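Local coordinates for protein Non-ribosomal peptide synthetase (Streptomyces halstedii, PDB 3WV4) that belongs to the AMP-binding enzymes of the ANL superfamily and forms the N-terminal domain of a non-ribosomal peptide synthetase, at residues E96-L102 with A141-I147; N104-V109 with K261-A265. All coordinates share one frame; numbering follows the deposited sequence.

Interaction 1: E96-L102 with A141-I147; sequences ERIVVQL and ADPRLVI
The backbone oxygen of Asp142 is gripped from the 96-102 side by Arg97, whose NH2 gives it a weak, bent bond of 2.8 Å, and by a water that donates to it while accepting from Arg97 N. Next to it, Arg97 NE points straight at Ala141 O, 3.0 Å away and close to the guanidinium plane. The side chain folds back at chi2 and chi3 (70° and 57°), bringing the guanidinium to the C-terminal end of helix 131-141; NH1 turns to Gly95 O. Asp142 OD2 forms a long salt bridge with Arg97 NH2 (3.4 Å) and a second with Arg403. Glu96 crosses Arg144 at a slant, OE1 3.2 Å from NE and well out of the guanidinium plane, a salt bridge by charge alone; OE1 also takes Ala93 N, and Arg144 NH2 bonds Gly91 O.

Beyond Pro143, strands 97-101 and 145-147 run parallel. Ile147 N reaches Val99 O at 2.7 Å, and Gln101 N reaches Ile147 O at 2.8 Å. Ile98 CG2 rests on Leu145 CD1 on the face covered by helix 106-116, whereas Val99 CG2 meets Pro143 CG on the other. An arginine cation thus takes up helix-end carbonyls, with two looser charge pairs around it, at the more exposed end of a buried apolar strand pair.

Interaction 2: N104-V109 with K261-A265; sequences NIRQTV and KLVLA
Two flat groups of the 104-109 segment meet the end of strand 261-264: the Asn104 side-chain amide and the peptide joining Ile105 to Arg106. The amide works through both its nitrogen and its oxygen. ND2 donates to Ala265 O at 3.2 Å, an oxygen lying 24° out of the amide plane, and the bond is bent, with 145° at the hydrogen. ND2 also donates to Met241 O, while OD1 accepts from Val243 N, so both ends of the amide are engaged and its rotation about CB-CG is fixed. The peptide is met over one face: Leu264 CD1 lies above it, 3.8 Å from Ile105 C and 3.9 Å from Arg106 N.

Leu264 gets there with CG beside its own backbone N and anti to the carbonyl carbon (chi1 -63°), which directs the branch at the start of helix 106-116. The same CD1 touches Val109 CG2 at 4.3 Å, one turn further along. Nearer the strand, Leu264 CB packs against Asn104 CB at 4.1 Å. A water donates to Asn104 O and, weakly, to Leu264 O, bridging the backbones. Arg106 turns to other partners, a salt bridge with Asp66 and a cation-pi contact with Trp71. One leucine therefore supplies the apolar grip, and one asparagine, accepting from one backbone group and donating to two, stitches the loop ahead of the helix to the end of strand 261-264 and the chain following strand 236-239.

In the fold
The centres of the two interactions are 19 Å apart, and the chain leads directly from one to the other: strand 97-101 of interaction 1 is followed by helix 106-116, whose start carries interaction 2. They touch where Leu102 CB lies 3.4 Å from Thr108 OG1. In sequence the segments alternate, 96-102, 104-109, 141-147, 261-265. Interaction 1 joins two central strands of the parallel four-stranded sheet, and helix 106-116 is the connection of a beta-alpha-beta crossover from strand 97-101 to strand 121-124. Interaction 2 meets strand 261-264 of a separate mixed sheet. The crossover helix thus belongs to one sheet and seats its first turn against another, joining two sheets of the AMP-binding domain.

Interaction 1: E96-L102 with A141-I147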
# COMPACT_ATOMS: atom_id res chain seq x y z
N GLU A 96 -17.74 -10.20 0.52
CA GLU A 96 -18.26 -9.43 -0.61
C GLU A 96 -17.35 -8.25 -0.85
O GLU A 96 -16.66 -7.80 0.09
CB GLU A 96 -19.71 -8.98 -0.36
CG GLU A 96 -20.66 -10.18 -0.19
CD GLU A 96 -22.14 -9.79 -0.25
OE1 GLU A 96 -22.56 -8.87 0.49
OE2 GLU A 96 -22.87 -10.41 -1.06
N ARG A 97 -17.34 -7.75 -2.08
CA ARG A 97 -16.46 -6.67 -2.47
C ARG A 97 -17.18 -5.33 -2.47
O ARG A 97 -18.39 -5.25 -2.74
CB ARG A 97 -15.86 -6.89 -3.87
CG ARG A 97 -14.72 -7.91 -4.01
CD ARG A 97 -15.17 -9.34 -3.82
NE ARG A 97 -16.24 -9.70 -4.77
CZ ARG A 97 -17.14 -10.65 -4.57
NH1 ARG A 97 -17.08 -11.39 -3.49
NH2 ARG A 97 -18.07 -10.89 -5.49
N ILE A 98 -16.41 -4.27 -2.21
CA ILE A 98 -16.82 -2.91 -2.51
C ILE A 98 -15.73 -2.25 -3.32
O ILE A 98 -14.55 -2.39 -3.01
CB ILE A 98 -17.15 -2.09 -1.26
CG1 ILE A 98 -15.92 -1.83 -0.39
CG2 ILE A 98 -18.21 -2.80 -0.45
CD1 ILE A 98 -16.23 -0.94 0.81
N VAL A 99 -16.14 -1.56 -4.37
CA VAL A 99 -15.25 -0.79 -5.17
C VAL A 99 -15.29 0.67 -4.77
O VAL A 99 -16.38 1.25 -4.61
CB VAL A 99 -15.65 -0.85 -6.66
CG1 VAL A 99 -14.91 0.22 -7.43
CG2 VAL A 99 -15.29 -2.20 -7.24
N VAL A 100 -14.12 1.26 -4.67
CA VAL A 100 -13.95 2.53 -4.03
C VAL A 100 -13.03 3.33 -4.92
O VAL A 100 -11.90 2.89 -5.21
CB VAL A 100 -13.29 2.33 -2.64
CG1 VAL A 100 -13.09 3.66 -1.98
CG2 VAL A 100 -14.14 1.43 -1.77
N GLN A 101 -13.52 4.49 -5.36
CA GLN A 101 -12.75 5.39 -6.22
C GLN A 101 -12.71 6.75 -5.59
O GLN A 101 -13.58 7.60 -5.81
CB GLN A 101 -13.39 5.52 -7.60
CG GLN A 101 -12.50 6.27 -8.58
CD GLN A 101 -13.12 6.41 -9.96
OE1 GLN A 101 -14.27 6.80 -10.07
NE2 GLN A 101 -12.35 6.13 -11.00
N LEU A 102 -11.68 6.96 -4.80
CA LEU A 102 -11.58 8.10 -3.95
C LEU A 102 -10.18 8.61 -3.93
O LEU A 102 -9.24 7.84 -4.11
CB LEU A 102 -11.96 7.73 -2.51
CG LEU A 102 -13.39 7.35 -2.21
CD1 LEU A 102 -13.49 7.12 -0.73
CD2 LEU A 102 -14.31 8.49 -2.59
N ALA A 141 -14.48 -7.37 -10.55
CA ALA A 141 -14.51 -7.33 -9.07
C ALA A 141 -15.80 -7.84 -8.54
O ALA A 141 -15.87 -8.38 -7.40
CB ALA A 141 -14.31 -5.91 -8.58
N ASP A 142 -16.85 -7.62 -9.32
CA ASP A 142 -18.17 -8.14 -8.96
C ASP A 142 -18.59 -7.68 -7.55
O ASP A 142 -18.94 -8.51 -6.69
CB ASP A 142 -18.17 -9.68 -9.12
CG ASP A 142 -19.54 -10.34 -8.86
OD1 ASP A 142 -20.59 -9.68 -9.01
OD2 ASP A 142 -19.52 -11.53 -8.45
N PRO A 143 -18.64 -6.36 -7.31
CA PRO A 143 -18.92 -5.89 -5.94
C PRO A 143 -20.41 -5.76 -5.63
O PRO A 143 -21.24 -5.98 -6.46
CB PRO A 143 -18.31 -4.50 -5.93
CG PRO A 143 -18.60 -4.02 -7.31
CD PRO A 143 -18.46 -5.23 -8.22
N ARG A 144 -20.70 -5.38 -4.40
CA ARG A 144 -22.03 -5.20 -3.90
C ARG A 144 -22.42 -3.75 -4.18
O ARG A 144 -23.57 -3.45 -4.47
CB ARG A 144 -21.92 -5.48 -2.42
CG ARG A 144 -23.18 -5.69 -1.68
CD ARG A 144 -23.79 -7.06 -1.87
NE ARG A 144 -24.85 -7.16 -0.86
CZ ARG A 144 -26.03 -7.72 -1.07
NH1 ARG A 144 -26.32 -8.25 -2.25
NH2 ARG A 144 -26.94 -7.73 -0.10
N LEU A 145 -21.44 -2.84 -4.16
CA LEU A 145 -21.67 -1.41 -4.31
C LEU A 145 -20.39 -0.67 -4.62
O LEU A 145 -19.31 -1.25 -4.71
CB LEU A 145 -22.34 -0.82 -3.09
CG LEU A 145 -21.68 -0.95 -1.72
CD1 LEU A 145 -20.64 0.13 -1.52
CD2 LEU A 145 -22.76 -0.84 -0.65
N VAL A 146 -20.55 0.60 -4.92
CA VAL A 146 -19.47 1.38 -5.43
C VAL A 146 -19.49 2.71 -4.74
O VAL A 146 -20.56 3.34 -4.59
CB VAL A 146 -19.62 1.64 -6.95
CG1 VAL A 146 -18.55 2.60 -7.45
CG2 VAL A 146 -19.57 0.32 -7.73
N ILE A 147 -18.31 3.17 -4.32
CA ILE A 147 -18.21 4.47 -3.68
C ILE A 147 -17.41 5.41 -4.55
O ILE A 147 -16.26 5.09 -4.92
CB ILE A 147 -17.59 4.32 -2.29
CG1 ILE A 147 -18.56 3.53 -1.42
CG2 ILE A 147 -17.31 5.70 -1.69
CD1 ILE A 147 -17.96 2.94 -0.21
O HOH W 1 -19.33 -8.44 -4.05

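Interaction 2: N104-V109 with K261-A265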
# COMPACT_ATOMS: atom_id res chain seq x y z
N ASN A 104 -6.97 10.83 -1.91
CA ASN A 104 -6.25 10.80 -0.65
C ASN A 104 -6.86 11.68 0.40
O ASN A 104 -6.35 12.78 0.68
CB ASN A 104 -4.80 11.24 -0.85
CG ASN A 104 -3.89 10.08 -1.24
OD1 ASN A 104 -4.35 8.99 -1.63
ND2 ASN A 104 -2.56 10.32 -1.16
N ILE A 105 -7.89 11.14 1.05
CA ILE A 105 -8.54 11.83 2.12
C ILE A 105 -8.79 10.86 3.27
O ILE A 105 -8.82 9.63 3.05
CB ILE A 105 -9.85 12.51 1.65
CG1 ILE A 105 -10.82 11.51 1.06
CG2 ILE A 105 -9.55 13.54 0.58
CD1 ILE A 105 -12.15 12.13 0.61
N ARG A 106 -8.93 11.41 4.48
CA ARG A 106 -9.13 10.59 5.66
C ARG A 106 -10.24 9.56 5.52
O ARG A 106 -10.11 8.44 5.96
CB ARG A 106 -9.45 11.54 6.82
CG ARG A 106 -8.23 12.25 7.37
CD ARG A 106 -8.66 13.37 8.29
NE ARG A 106 -9.41 14.36 7.53
CZ ARG A 106 -10.31 15.16 8.05
NH1 ARG A 106 -10.54 15.13 9.34
NH2 ARG A 106 -10.95 16.03 7.27
N GLN A 107 -11.31 9.92 4.82
CA GLN A 107 -12.47 9.06 4.65
C GLN A 107 -12.12 7.77 3.99
O GLN A 107 -12.63 6.75 4.37
CB GLN A 107 -13.57 9.77 3.82
CG GLN A 107 -14.24 10.94 4.52
CD GLN A 107 -13.58 12.28 4.19
OE1 GLN A 107 -12.37 12.46 4.34
NE2 GLN A 107 -14.37 13.22 3.76
N THR A 108 -11.24 7.80 3.00
CA THR A 108 -10.85 6.57 2.31
C THR A 108 -10.17 5.54 3.24
O THR A 108 -10.29 4.34 3.06
CB THR A 108 -9.85 6.91 1.18
OG1 THR A 108 -10.30 8.06 0.46
CG2 THR A 108 -9.72 5.77 0.22
N VAL A 109 -9.43 6.03 4.23
CA VAL A 109 -8.73 5.15 5.17
C VAL A 109 -9.75 4.50 6.13
O VAL A 109 -9.60 3.32 6.54
CB VAL A 109 -7.67 5.94 5.94
CG1 VAL A 109 -6.89 5.05 6.90
CG2 VAL A 109 -6.69 6.59 4.97
N LYS A 261 2.31 9.26 12.14
CA LYS A 261 1.37 10.13 11.55
C LYS A 261 1.54 10.11 10.02
O LYS A 261 2.64 10.30 9.53
CB LYS A 261 1.61 11.55 12.07
CG LYS A 261 0.56 12.50 11.56
CD LYS A 261 0.85 13.95 11.99
CE LYS A 261 -0.08 14.85 11.19
NZ LYS A 261 0.00 16.24 11.70
N LEU A 262 0.43 9.90 9.32
CA LEU A 262 0.45 9.91 7.90
C LEU A 262 -0.13 11.20 7.39
O LEU A 262 -1.23 11.62 7.79
CB LEU A 262 -0.31 8.69 7.38
CG LEU A 262 -0.29 8.60 5.88
CD1 LEU A 262 1.05 8.15 5.36
CD2 LEU A 262 -1.39 7.64 5.46
N VAL A 263 0.59 11.85 6.50
CA VAL A 263 0.14 13.09 5.86
C VAL A 263 -0.20 12.76 4.44
O VAL A 263 0.70 12.42 3.60
CB VAL A 263 1.21 14.21 5.86
CG1 VAL A 263 0.69 15.46 5.17
CG2 VAL A 263 1.66 14.51 7.27
N LEU A 264 -1.48 12.83 4.15
CA LEU A 264 -1.95 12.46 2.82
C LEU A 264 -1.91 13.72 1.98
O LEU A 264 -2.73 14.61 2.16
CB LEU A 264 -3.37 11.93 2.93
CG LEU A 264 -3.67 10.63 3.74
CD1 LEU A 264 -5.14 10.56 4.17
CD2 LEU A 264 -3.34 9.31 3.04
N ALA A 265 -0.95 13.83 1.07
CA ALA A 265 -0.97 14.99 0.14
C ALA A 265 -1.44 14.56 -1.25
O ALA A 265 -1.64 13.35 -1.50
CB ALA A 265 0.39 15.61 0.04
O HOH W 2 -5.64 15.94 0.83